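Long-range contacts in carboxyltransferase domain-containing protein (Pyrococcus horikoshii, PDB 2PHC), which is of unestablished function but probably acts as an ATP-binding hydrolase of the carboxyltransferase subdomain C and D family: residues A[140-146]-A[163-168]; A[96-102]-A[179-184]; A[85-89]-A[198-202]. All blocks are in the same frame, centred on the assembly; numbering follows the deposited sequence.

Interaction 1: A[140-146]-A[163-168]; sequences MDERIAT and IAGKQT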
ATOM      1  N   MET A 140       2.611  -6.014   2.322  1.00 21.49           N
ATOM      2  CA  MET A 140       3.867  -6.300   1.614  1.00 21.21           C
ATOM      3  C   MET A 140       3.730  -7.415   0.611  1.00 21.77           C
ATOM      4  O   MET A 140       3.293  -8.541   0.957  1.00 22.30           O
ATOM      5  CB  MET A 140       5.014  -6.723   2.629  1.00 18.14           C
ATOM      6  CG  MET A 140       6.487  -6.619   1.977  1.00 15.75           C
ATOM      7  SD  MET A 140       7.796  -6.967   3.067  1.00  5.74           S
ATOM      8  CE  MET A 140       7.589  -8.561   3.268  1.00  5.34           C
ATOM      9  N   ASP A 141       4.260  -7.223  -0.577  1.00 24.32           N
ATOM     10  CA  ASP A 141       4.387  -8.415  -1.535  1.00 25.70           C
ATOM     11  C   ASP A 141       5.261  -9.587  -0.975  1.00 26.49           C
ATOM     12  O   ASP A 141       6.387  -9.365  -0.583  1.00 26.76           O
ATOM     13  CB  ASP A 141       4.981  -7.878  -2.838  1.00 26.54           C
ATOM     14  CG  ASP A 141       4.804  -8.829  -4.020  1.00 30.31           C
ATOM     15  OD1 ASP A 141       4.976 -10.036  -3.867  1.00 28.71           O
ATOM     16  OD2 ASP A 141       4.397  -8.345  -5.106  1.00 37.35           O
ATOM     17  N   GLU A 142       4.762 -10.828  -0.939  1.00 28.19           N
ATOM     18  CA  GLU A 142       5.505 -11.979  -0.402  1.00 31.10           C
ATOM     19  C   GLU A 142       6.853 -12.387  -1.078  1.00 31.40           C
ATOM     20  O   GLU A 142       7.652 -13.128  -0.492  1.00 32.83           O
ATOM     21  CB  GLU A 142       4.567 -13.182  -0.293  1.00 32.21           C
ATOM     22  CG  GLU A 142       3.507 -12.863   0.718  1.00 37.49           C
ATOM     23  CD  GLU A 142       2.472 -13.940   0.960  1.00 46.10           C
ATOM     24  OE1 GLU A 142       2.638 -15.118   0.488  1.00 51.30           O
ATOM     25  OE2 GLU A 142       1.479 -13.565   1.641  1.00 48.40           O
ATOM     26  N   ARG A 143       7.109 -11.881  -2.281  1.00 30.08           N
ATOM     27  CA  ARG A 143       8.315 -12.192  -2.998  1.00 29.46           C
ATOM     28  C   ARG A 143       9.538 -11.610  -2.343  1.00 29.47           C
ATOM     29  O   ARG A 143      10.673 -11.986  -2.705  1.00 29.92           O
ATOM     30  CB  ARG A 143       8.220 -11.703  -4.445  1.00 28.10           C
ATOM     31  CG  ARG A 143       7.297 -12.531  -5.322  1.00 26.83           C
ATOM     32  CD  ARG A 143       7.191 -11.813  -6.684  1.00 32.92           C
ATOM     33  NE  ARG A 143       6.393 -10.588  -6.650  1.00 34.72           N
ATOM     34  CZ  ARG A 143       6.392  -9.637  -7.588  1.00 36.13           C
ATOM     35  NH1 ARG A 143       7.195  -9.719  -8.655  1.00 37.78           N
ATOM     36  NH2 ARG A 143       5.597  -8.575  -7.449  1.00 33.89           N
ATOM     37  N   ILE A 144       9.323 -10.617  -1.473  1.00 28.53           N
ATOM     38  CA  ILE A 144      10.418 -10.065  -0.650  1.00 25.40           C
ATOM     39  C   ILE A 144      10.441 -10.478   0.836  1.00 24.16           C
ATOM     40  O   ILE A 144      11.251  -9.983   1.596  1.00 21.45           O
ATOM     41  CB  ILE A 144      10.597  -8.577  -0.868  1.00 25.45           C
ATOM     42  CG1 ILE A 144       9.337  -7.802  -0.506  1.00 24.04           C
ATOM     43  CG2 ILE A 144      10.991  -8.312  -2.312  1.00 22.53           C
ATOM     44  CD1 ILE A 144       9.662  -6.359  -0.308  1.00 18.55           C
ATOM     45  N   ALA A 145       9.601 -11.456   1.191  1.00 24.82           N
ATOM     46  CA  ALA A 145       9.544 -12.042   2.534  1.00 26.27           C
ATOM     47  C   ALA A 145      10.953 -12.517   2.996  1.00 26.62           C
ATOM     48  O   ALA A 145      11.634 -13.199   2.221  1.00 29.32           O
ATOM     49  CB  ALA A 145       8.535 -13.216   2.539  1.00 24.32           C
ATOM     50  N   THR A 146      11.402 -12.170   4.207  1.00 26.59           N
ATOM     51  CA  THR A 146      12.770 -12.520   4.659  1.00 26.41           C
ATOM     52  C   THR A 146      12.817 -12.580   6.143  1.00 27.33           C
ATOM     53  O   THR A 146      12.505 -11.554   6.828  1.00 27.28           O
ATOM     54  CB  THR A 146      13.875 -11.490   4.195  1.00 25.33           C
ATOM     55  OG1 THR A 146      13.738 -11.237   2.801  1.00 28.32           O
ATOM     56  CG2 THR A 146      15.303 -12.046   4.449  1.00 28.19           C
ATOM     57  N   ILE A 163      12.280  -5.517   6.953  1.00 20.13           N
ATOM     58  CA  ILE A 163      11.382  -6.648   6.648  1.00 19.26           C
ATOM     59  C   ILE A 163      11.630  -7.694   7.728  1.00 21.27           C
ATOM     60  O   ILE A 163      12.792  -7.876   8.205  1.00 21.99           O
ATOM     61  CB  ILE A 163      11.731  -7.240   5.252  1.00 18.93           C
ATOM     62  CG1 ILE A 163      11.468  -6.213   4.120  1.00 17.97           C
ATOM     63  CG2 ILE A 163      11.112  -8.632   4.990  1.00 19.91           C
ATOM     64  CD1 ILE A 163      11.916  -6.725   2.761  1.00 21.37           C
ATOM     65  N   ALA A 164      10.579  -8.415   8.084  1.00 20.21           N
ATOM     66  CA  ALA A 164      10.659  -9.442   9.025  1.00 23.13           C
ATOM     67  C   ALA A 164       9.481 -10.338   8.712  1.00 24.47           C
ATOM     68  O   ALA A 164       8.341  -9.987   8.959  1.00 26.36           O
ATOM     69  CB  ALA A 164      10.625  -8.896  10.486  1.00 23.69           C
ATOM     70  N   GLY A 165       9.772 -11.527   8.210  1.00 25.07           N
ATOM     71  CA  GLY A 165       8.794 -12.324   7.412  1.00 23.54           C
ATOM     72  C   GLY A 165       8.054 -11.560   6.311  1.00 23.67           C
ATOM     73  O   GLY A 165       8.631 -10.809   5.480  1.00 20.35           O
ATOM     74  N   LYS A 166       6.726 -11.701   6.387  1.00 21.81           N
ATOM     75  CA  LYS A 166       5.870 -11.006   5.480  1.00 24.57           C
ATOM     76  C   LYS A 166       5.535  -9.567   5.862  1.00 21.32           C
ATOM     77  O   LYS A 166       4.678  -9.018   5.265  1.00 21.11           O
ATOM     78  CB  LYS A 166       4.590 -11.845   5.223  1.00 25.03           C
ATOM     79  CG  LYS A 166       4.967 -13.270   4.757  1.00 30.56           C
ATOM     80  CD  LYS A 166       3.783 -14.294   5.010  1.00 37.53           C
ATOM     81  CE  LYS A 166       4.174 -15.693   4.515  1.00 42.18           C
ATOM     82  NZ  LYS A 166       2.986 -16.625   4.507  1.00 44.60           N
ATOM     83  N   GLN A 167       6.218  -8.989   6.842  1.00 21.78           N
ATOM     84  CA  GLN A 167       5.945  -7.618   7.370  1.00 22.26           C
ATOM     85  C   GLN A 167       7.025  -6.679   7.051  1.00 20.35           C
ATOM     86  O   GLN A 167       8.246  -7.009   7.124  1.00 22.09           O
ATOM     87  CB  GLN A 167       5.983  -7.579   8.912  1.00 23.23           C
ATOM     88  CG  GLN A 167       5.210  -8.541   9.667  1.00 30.06           C
ATOM     89  CD  GLN A 167       3.894  -7.890  10.084  1.00 38.25           C
ATOM     90  OE1 GLN A 167       3.861  -6.820  10.725  1.00 38.35           O
ATOM     91  NE2 GLN A 167       2.825  -8.506   9.693  1.00 40.30           N
ATOM     92  N   THR A 168       6.623  -5.479   6.825  1.00 18.37           N
ATOM     93  CA  THR A 168       7.538  -4.392   6.714  1.00 19.78           C
ATOM     94  C   THR A 168       7.092  -3.281   7.677  1.00 19.25           C
ATOM     95  O   THR A 168       6.029  -3.301   8.250  1.00 19.64           O
ATOM     96  CB  THR A 168       7.767  -3.923   5.219  1.00 20.74           C
ATOM     97  OG1 THR A 168       8.852  -2.989   5.171  1.00 20.94           O
ATOM     98  CG2 THR A 168       6.506  -3.320   4.575  1.00 21.55           C
TER

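Interaction 2: A[96-102]-A[179-184]; sequences FGPDIEF and WRIIGR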
ATOM      1  N   PHE A  96      22.305   2.899   4.002  1.00 39.79           N
ATOM      2  CA  PHE A  96      20.959   3.098   4.558  1.00 37.55           C
ATOM      3  C   PHE A  96      20.194   1.810   4.744  1.00 36.00           C
ATOM      4  O   PHE A  96      19.383   1.710   5.672  1.00 36.76           O
ATOM      5  CB  PHE A  96      20.188   3.948   3.596  1.00 36.55           C
ATOM      6  CG  PHE A  96      20.674   5.329   3.499  1.00 36.93           C
ATOM      7  CD1 PHE A  96      20.588   6.172   4.572  1.00 36.16           C
ATOM      8  CD2 PHE A  96      21.132   5.831   2.294  1.00 40.64           C
ATOM      9  CE1 PHE A  96      20.982   7.519   4.465  1.00 42.10           C
ATOM     10  CE2 PHE A  96      21.496   7.192   2.165  1.00 40.58           C
ATOM     11  CZ  PHE A  96      21.426   8.038   3.248  1.00 37.25           C
ATOM     12  N   GLY A  97      20.431   0.851   3.867  1.00 33.04           N
ATOM     13  CA  GLY A  97      19.959  -0.467   4.093  1.00 34.70           C
ATOM     14  C   GLY A  97      21.060  -1.435   3.817  1.00 34.98           C
ATOM     15  O   GLY A  97      21.376  -1.619   2.648  1.00 38.19           O
ATOM     16  N   PRO A  98      21.772  -1.926   4.858  1.00 34.54           N
ATOM     17  CA  PRO A  98      22.819  -2.982   4.784  1.00 33.44           C
ATOM     18  C   PRO A  98      22.371  -4.364   4.350  1.00 32.58           C
ATOM     19  O   PRO A  98      23.173  -5.189   3.847  1.00 30.22           O
ATOM     20  CB  PRO A  98      23.351  -3.044   6.218  1.00 33.79           C
ATOM     21  CG  PRO A  98      22.436  -2.191   7.043  1.00 33.65           C
ATOM     22  CD  PRO A  98      21.797  -1.220   6.148  1.00 33.82           C
ATOM     23  N   ASP A  99      21.106  -4.638   4.527  1.00 31.32           N
ATOM     24  CA  ASP A  99      20.629  -5.970   4.453  1.00 28.00           C
ATOM     25  C   ASP A  99      19.905  -6.217   3.130  1.00 27.54           C
ATOM     26  O   ASP A  99      19.356  -7.246   2.920  1.00 27.22           O
ATOM     27  CB  ASP A  99      19.695  -6.218   5.615  1.00 29.55           C
ATOM     28  CG  ASP A  99      20.373  -6.201   6.961  1.00 30.42           C
ATOM     29  OD1 ASP A  99      21.410  -6.805   7.119  1.00 31.79           O
ATOM     30  OD2 ASP A  99      19.838  -5.620   7.878  1.00 28.94           O
ATOM     31  N   ILE A 100      19.900  -5.253   2.236  1.00 20.00           N
ATOM     32  CA  ILE A 100      19.104  -5.367   1.027  1.00 20.00           C
ATOM     33  C   ILE A 100      19.629  -6.395   0.072  1.00 20.00           C
ATOM     34  O   ILE A 100      18.908  -6.991  -0.654  1.00 33.00           O
ATOM     35  CB  ILE A 100      18.870  -4.024   0.329  1.00 20.00           C
ATOM     36  CG1 ILE A 100      17.706  -4.102  -0.641  1.00 20.00           C
ATOM     37  CG2 ILE A 100      20.106  -3.535  -0.381  1.00 20.00           C
ATOM     38  CD1 ILE A 100      17.313  -2.815  -1.180  1.00 20.00           C
ATOM     39  N   GLU A 101      20.916  -6.609   0.101  1.00 31.54           N
ATOM     40  CA  GLU A 101      21.509  -7.583  -0.789  1.00 30.58           C
ATOM     41  C   GLU A 101      21.129  -8.955  -0.379  1.00 28.56           C
ATOM     42  O   GLU A 101      20.880  -9.803  -1.236  1.00 30.70           O
ATOM     43  CB  GLU A 101      23.069  -7.377  -0.915  1.00 33.88           C
ATOM     44  CG  GLU A 101      23.497  -5.967  -1.524  1.00 38.19           C
ATOM     45  CD  GLU A 101      23.788  -4.871  -0.410  1.00 50.55           C
ATOM     46  OE1 GLU A 101      23.427  -5.027   0.807  1.00 49.16           O
ATOM     47  OE2 GLU A 101      24.391  -3.831  -0.770  1.00 54.67           O
ATOM     48  N   PHE A 102      21.078  -9.227   0.926  1.00 26.84           N
ATOM     49  CA  PHE A 102      20.658 -10.570   1.398  1.00 25.02           C
ATOM     50  C   PHE A 102      19.161 -10.793   1.116  1.00 25.74           C
ATOM     51  O   PHE A 102      18.683 -11.953   0.877  1.00 26.49           O
ATOM     52  CB  PHE A 102      20.961 -10.686   2.895  1.00 24.77           C
ATOM     53  CG  PHE A 102      20.389 -11.924   3.537  1.00 27.61           C
ATOM     54  CD1 PHE A 102      21.213 -13.023   3.861  1.00 19.92           C
ATOM     55  CD2 PHE A 102      19.013 -12.000   3.854  1.00 21.13           C
ATOM     56  CE1 PHE A 102      20.681 -14.140   4.426  1.00 21.56           C
ATOM     57  CE2 PHE A 102      18.488 -13.170   4.372  1.00 18.27           C
ATOM     58  CZ  PHE A 102      19.302 -14.222   4.698  1.00 21.69           C
ATOM     59  N   TRP A 179      15.412  -6.837  12.343  1.00 23.33           N
ATOM     60  CA  TRP A 179      14.656  -6.814  11.064  1.00 25.01           C
ATOM     61  C   TRP A 179      15.685  -6.580   9.960  1.00 25.64           C
ATOM     62  O   TRP A 179      16.700  -5.968  10.235  1.00 26.44           O
ATOM     63  CB  TRP A 179      13.587  -5.653  11.017  1.00 23.40           C
ATOM     64  CG  TRP A 179      12.276  -5.993  11.773  1.00 26.29           C
ATOM     65  CD1 TRP A 179      12.195  -6.661  12.969  1.00 25.69           C
ATOM     66  CD2 TRP A 179      10.889  -5.735  11.383  1.00 27.75           C
ATOM     67  NE1 TRP A 179      10.887  -6.862  13.350  1.00 25.92           N
ATOM     68  CE2 TRP A 179      10.057  -6.292  12.410  1.00 28.59           C
ATOM     69  CE3 TRP A 179      10.275  -5.105  10.300  1.00 29.17           C
ATOM     70  CZ2 TRP A 179       8.647  -6.235  12.365  1.00 23.18           C
ATOM     71  CZ3 TRP A 179       8.813  -5.072  10.254  1.00 26.43           C
ATOM     72  CH2 TRP A 179       8.049  -5.628  11.295  1.00 25.32           C
ATOM     73  N   ARG A 180      15.437  -7.057   8.732  1.00 25.51           N
ATOM     74  CA  ARG A 180      16.365  -6.828   7.614  1.00 25.34           C
ATOM     75  C   ARG A 180      16.184  -5.447   7.157  1.00 25.32           C
ATOM     76  O   ARG A 180      15.140  -5.145   6.599  1.00 26.04           O
ATOM     77  CB  ARG A 180      16.157  -7.817   6.434  1.00 24.10           C
ATOM     78  CG  ARG A 180      16.441  -9.249   6.823  1.00 24.54           C
ATOM     79  CD  ARG A 180      17.931  -9.636   7.195  1.00 20.05           C
ATOM     80  NE  ARG A 180      17.938 -11.059   7.641  1.00 24.80           N
ATOM     81  CZ  ARG A 180      19.045 -11.820   7.726  1.00 27.32           C
ATOM     82  NH1 ARG A 180      20.257 -11.325   7.386  1.00 21.37           N
ATOM     83  NH2 ARG A 180      18.937 -13.070   8.097  1.00 21.63           N
ATOM     84  N   ILE A 181      17.191  -4.607   7.366  1.00 25.31           N
ATOM     85  CA  ILE A 181      17.101  -3.190   6.998  1.00 26.57           C
ATOM     86  C   ILE A 181      17.506  -2.887   5.549  1.00 27.58           C
ATOM     87  O   ILE A 181      18.660  -3.143   5.177  1.00 30.18           O
ATOM     88  CB  ILE A 181      17.893  -2.317   7.943  1.00 24.31           C
ATOM     89  CG1 ILE A 181      17.610  -2.680   9.432  1.00 26.86           C
ATOM     90  CG2 ILE A 181      17.687  -0.891   7.599  1.00 26.83           C
ATOM     91  CD1 ILE A 181      16.044  -2.547   9.923  1.00 21.30           C
ATOM     92  N   ILE A 182      16.577  -2.295   4.774  1.00 26.17           N
ATOM     93  CA  ILE A 182      16.656  -2.110   3.296  1.00 24.30           C
ATOM     94  C   ILE A 182      16.706  -0.623   2.877  1.00 24.27           C
ATOM     95  O   ILE A 182      16.907  -0.300   1.730  1.00 24.74           O
ATOM     96  CB  ILE A 182      15.505  -2.904   2.535  1.00 24.44           C
ATOM     97  CG1 ILE A 182      14.079  -2.302   2.764  1.00 22.96           C
ATOM     98  CG2 ILE A 182      15.506  -4.414   2.901  1.00 21.72           C
ATOM     99  CD1 ILE A 182      13.016  -2.839   1.709  1.00 14.58           C
ATOM    100  N   GLY A 183      16.595   0.301   3.813  1.00 23.39           N
ATOM    101  CA  GLY A 183      16.405   1.673   3.401  1.00 23.34           C
ATOM    102  C   GLY A 183      16.249   2.492   4.638  1.00 24.66           C
ATOM    103  O   GLY A 183      16.073   1.906   5.715  1.00 25.37           O
ATOM    104  N   ARG A 184      16.309   3.820   4.516  1.00 23.30           N
ATOM    105  CA  ARG A 184      16.079   4.661   5.656  1.00 23.80           C
ATOM    106  C   ARG A 184      15.264   5.840   5.179  1.00 24.84           C
ATOM    107  O   ARG A 184      15.457   6.307   4.063  1.00 24.45           O
ATOM    108  CB  ARG A 184      17.399   5.187   6.170  1.00 24.31           C
ATOM    109  CG  ARG A 184      17.341   5.850   7.433  1.00 26.58           C
ATOM    110  CD  ARG A 184      18.797   5.964   8.024  1.00 35.06           C
ATOM    111  NE  ARG A 184      18.743   6.939   9.118  1.00 41.38           N
ATOM    112  CZ  ARG A 184      19.791   7.587   9.653  1.00 46.37           C
ATOM    113  NH1 ARG A 184      21.033   7.360   9.201  1.00 44.11           N
ATOM    114  NH2 ARG A 184      19.586   8.441  10.666  1.00 43.29           N
TER
HETATM  115  O   HOH W   1      21.558  -9.284   6.124  1.00 26.25           O

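Interaction 3: A[85-89]-A[198-202]; sequences TIEIP and SIVLP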
ATOM      1  N   THR A  85      -3.536   8.713   2.089  1.00 29.13           N
ATOM      2  CA  THR A  85      -2.280   8.229   1.706  1.00 28.36           C
ATOM      3  C   THR A  85      -1.173   9.206   2.070  1.00 31.49           C
ATOM      4  O   THR A  85      -1.183  10.391   1.639  1.00 31.22           O
ATOM      5  CB  THR A  85      -2.213   7.955   0.204  1.00 26.13           C
ATOM      6  OG1 THR A  85      -3.101   6.885  -0.111  1.00 24.44           O
ATOM      7  CG2 THR A  85      -0.808   7.515  -0.205  1.00 23.09           C
ATOM      8  N   ILE A  86      -0.195   8.694   2.834  1.00 31.83           N
ATOM      9  CA  ILE A  86       0.936   9.526   3.191  1.00 33.13           C
ATOM     10  C   ILE A  86       2.129   8.979   2.407  1.00 33.47           C
ATOM     11  O   ILE A  86       2.383   7.792   2.395  1.00 33.27           O
ATOM     12  CB  ILE A  86       1.070   9.580   4.716  1.00 33.46           C
ATOM     13  CG1 ILE A  86      -0.149  10.337   5.286  1.00 35.84           C
ATOM     14  CG2 ILE A  86       2.400  10.191   5.171  1.00 31.01           C
ATOM     15  CD1 ILE A  86      -1.107   9.434   5.997  1.00 36.28           C
ATOM     16  N   GLU A  87       2.825   9.862   1.702  1.00 34.64           N
ATOM     17  CA  GLU A  87       3.973   9.470   0.882  1.00 35.54           C
ATOM     18  C   GLU A  87       5.250   9.574   1.702  1.00 34.60           C
ATOM     19  O   GLU A  87       5.509  10.628   2.295  1.00 33.97           O
ATOM     20  CB  GLU A  87       4.092  10.383  -0.354  1.00 36.44           C
ATOM     21  CG  GLU A  87       3.049  10.125  -1.380  1.00 40.99           C
ATOM     22  CD  GLU A  87       3.437  10.623  -2.772  1.00 49.94           C
ATOM     23  OE1 GLU A  87       3.994  11.764  -2.901  1.00 51.67           O
ATOM     24  OE2 GLU A  87       3.180   9.854  -3.735  1.00 52.90           O
ATOM     25  N   ILE A  88       6.058   8.517   1.701  1.00 33.11           N
ATOM     26  CA  ILE A  88       7.211   8.435   2.612  1.00 32.76           C
ATOM     27  C   ILE A  88       8.507   8.174   1.838  1.00 33.25           C
ATOM     28  O   ILE A  88       8.688   7.051   1.294  1.00 32.28           O
ATOM     29  CB  ILE A  88       6.950   7.406   3.803  1.00 32.02           C
ATOM     30  CG1 ILE A  88       5.890   8.008   4.762  1.00 33.65           C
ATOM     31  CG2 ILE A  88       8.169   7.199   4.650  1.00 30.10           C
ATOM     32  CD1 ILE A  88       5.469   7.167   5.971  1.00 27.42           C
ATOM     33  N   PRO A  89       9.390   9.223   1.729  1.00 33.86           N
ATOM     34  CA  PRO A  89      10.650   9.007   1.036  1.00 33.74           C
ATOM     35  C   PRO A  89      11.583   8.099   1.870  1.00 33.77           C
ATOM     36  O   PRO A  89      11.659   8.258   3.098  1.00 34.08           O
ATOM     37  CB  PRO A  89      11.199  10.439   0.829  1.00 33.91           C
ATOM     38  CG  PRO A  89      10.710  11.180   1.921  1.00 34.76           C
ATOM     39  CD  PRO A  89       9.298  10.633   2.199  1.00 33.88           C
ATOM     40  N   SER A 198       2.905  11.168  15.508  1.00 28.28           N
ATOM     41  CA  SER A 198       3.445  10.345  14.368  1.00 28.11           C
ATOM     42  C   SER A 198       2.824  10.923  13.080  1.00 27.15           C
ATOM     43  O   SER A 198       1.674  11.334  13.118  1.00 27.49           O
ATOM     44  CB  SER A 198       3.057   8.858  14.495  1.00 26.24           C
ATOM     45  OG  SER A 198       1.698   8.759  14.930  1.00 30.61           O
ATOM     46  N   ILE A 199       3.523  10.898  11.960  1.00 26.80           N
ATOM     47  CA  ILE A 199       2.937  11.379  10.686  1.00 28.12           C
ATOM     48  C   ILE A 199       1.884  10.432  10.119  1.00 27.64           C
ATOM     49  O   ILE A 199       1.226  10.700   9.123  1.00 29.26           O
ATOM     50  CB  ILE A 199       3.994  11.684   9.590  1.00 27.47           C
ATOM     51  CG1 ILE A 199       4.966  10.564   9.385  1.00 31.22           C
ATOM     52  CG2 ILE A 199       4.929  12.769  10.051  1.00 33.79           C
ATOM     53  CD1 ILE A 199       5.977  10.931   8.221  1.00 35.07           C
ATOM     54  N   VAL A 200       1.462   9.270  10.427  1.00 27.63           N
ATOM     55  CA  VAL A 200       0.593   8.231   9.918  1.00 26.92           C
ATOM     56  C   VAL A 200      -0.110   7.812  11.133  1.00 27.38           C
ATOM     57  O   VAL A 200       0.455   7.842  12.255  1.00 28.56           O
ATOM     58  CB  VAL A 200       1.534   7.129   9.268  1.00 27.39           C
ATOM     59  CG1 VAL A 200       2.454   7.588   8.019  1.00 25.39           C
ATOM     60  CG2 VAL A 200       2.013   6.028  10.288  1.00 23.73           C
ATOM     61  N   LEU A 201      -1.158   7.437  11.130  1.00 28.40           N
ATOM     62  CA  LEU A 201      -1.967   6.877  12.193  1.00 28.27           C
ATOM     63  C   LEU A 201      -2.596   5.583  11.699  1.00 26.08           C
ATOM     64  O   LEU A 201      -2.778   5.442  10.513  1.00 24.35           O
ATOM     65  CB  LEU A 201      -2.989   7.937  12.658  1.00 29.80           C
ATOM     66  CG  LEU A 201      -2.476   9.107  13.513  1.00 32.42           C
ATOM     67  CD1 LEU A 201      -3.565  10.129  13.581  1.00 39.25           C
ATOM     68  CD2 LEU A 201      -2.146   8.611  14.949  1.00 38.29           C
ATOM     69  N   PRO A 202      -2.899   4.626  12.614  1.00 25.39           N
ATOM     70  CA  PRO A 202      -3.584   3.419  12.147  1.00 25.52           C
ATOM     71  C   PRO A 202      -4.780   3.711  11.171  1.00 26.91           C
ATOM     72  O   PRO A 202      -5.665   4.573  11.460  1.00 28.17           O
ATOM     73  CB  PRO A 202      -4.045   2.699  13.474  1.00 24.56           C
ATOM     74  CG  PRO A 202      -2.972   3.095  14.525  1.00 24.53           C
ATOM     75  CD  PRO A 202      -2.672   4.628  14.084  1.00 23.90           C
TER

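Interaction 1: A[140-146]-A[163-168]
T146 and G165 form a single antiparallel bridge of the hydrogen-bonded kind, their CA atoms 4.8 Å apart, where the loop after strand 134-138 passes the type II' turn A164-Q167 that joins strands 160-164 and 167-171. Both of its bonds are weak: T146 N gives to G165 O at 3.3 Å with an angle of 152°, and G165 N gives to T146 O. G165 has a positive phi (47°) in the second position of the turn, a backbone shape that glycine adopts with least strain. A145, whose small side chain is compatible with the close approach of the two backbones, adds a CA-H...O contact to the same G165 O.

M140 fills the angle between the loop and the hairpin. With CG anti to the backbone N the chain runs straight out to SD, which lies 3.7 Å from T168 CB and also touches I163 CG1; a bend at chi3 (70°) then turns CE onto the peptide of the turn, 3.3 Å from G165 O. An alanine here is likely to open a gap between T168, I163 and the turn. I163, branched at CB, also meets I144 and T146: its CD1 lies 3.8 Å from I144 CD1, the two side chains crossing at about a right angle, while its CG2 reaches T146 N at 3.6 Å. Helix 100-107 covers I163 and T146 through V103.

Towards solvent, E142 and K166 run obliquely past each other, with E142 OE1 4.3 Å from K166 NZ, too far for a salt bridge. Inside, T168 OG1 is engaged by G162 O and H118 NE2, and N107 ND2 donates to A145 O. With weak backbone bonds and only a distant charge pair, the contact probably draws much of its hold from the flexible thioether and the branched aliphatic groups.

Interaction 2: A[96-102]-A[179-184]
G97 lies against I182 with their CA atoms only 3.8 Å apart, the closest approach of the two backbones, where the loop before helix 100-107 passes strand 180-184. G97 CA is 3.5 Å from I182 C, and a CB would point straight into that peptide and clash, so glycine suits the position by its lack of a side chain.

Next to it D99 does the work of a strand neighbour. Its backbone N donates to I181 O at 2.9 Å (154°), and its carboxylate takes the return bond, I181 N giving to the anti lone pair of D99 OD2, also at 2.9 Å. With chi1 at -67° the carboxylate sits beside its own backbone N, and aspartate is short enough to close this pair of bonds. R153 forms a salt bridge with the same OD2. I100 completes the buried side: its CG1 lies 4.0 Å from I182 CB, the two side chains meeting at about a right angle, with V111, V114 and I115 of helix 111-119 also against I100.

The outer side is looser and partly wet. The guanidinium of R180 lies flat on the ring of F102, centres 3.9 Å apart and planes at 6°, a stacked cation-pi pair. Its NE is bound by P147 O, while a water at the guanidinium edge accepts from R180 NH1 and donates to D99 OD1 at 2.7 Å. At the other end F96 meets the aliphatic part of R184, CD1 to CB at 3.7 Å, and the guanidinium goes on to A158 O.

The carboxylate of D99 thus receives a backbone N-H, an arginine and a water, a setting that would be expected to favour its ionised form, while R180 meets that charge through water and spends its flat face on an aromatic ring.

Interaction 3: A[85-89]-A[198-202]
V200 meets both I86 and I88; the side-chain contacts are apolar, and no hydrogen bond joins the segments. I86 and I88, two residues apart on strand 85-92, point to the same side of it, towards the loop 198-202. One methyl of V200 does most of the touching: CG1, set anti to the carbonyl carbon (chi1 -62°), lies 3.7 Å from I88 CD1 and 3.9 Å from I86 CG2. The V200 side chain crosses that of I88 at about a right angle and that of I86 obliquely. I199 gives less, its CD1 being 4.4 Å from I88 CD1. Branched aliphatic residues suit this face, as they favour a strand backbone and fill the surface beside it.

The one polar atom that approaches across the contact is I199 O, 4.1 Å from I86 CG1, a plain van der Waals approach. The backbones of I86 and I88 pair with strand 205-211 through Y205, K207 and V209.

V200 also packs on V125, L128, V206 and W170, so the loop is pinned by a valine set into the hydrophobic core. This is consistent with a cyclophilin-like domain, whose mixed sheet here has its first and last strands paired as well, with a connecting loop packed on residues from several of its strands.

From the N terminus, the chain first builds the four-strand sheet and helices 21-37 and 63-82, which lie before all three contacts. Strand 85-92 then opens interaction 3, which closes the longest loop when the chain returns at 198-202. Within that loop 96-102 waits for 179-184 in interaction 2, and within that again 140-146 meets 163-168 in interaction 1; each encloses the next, and none cross. All reach the same seven-strand sheet. Interactions 1 and 2 touch directly, through I163 O and R180 N of neighbouring strands and through T146 against F102, while interaction 3 touches neither, its nearest atoms about 10 Å from interaction 1 and about 4 Å from interaction 2.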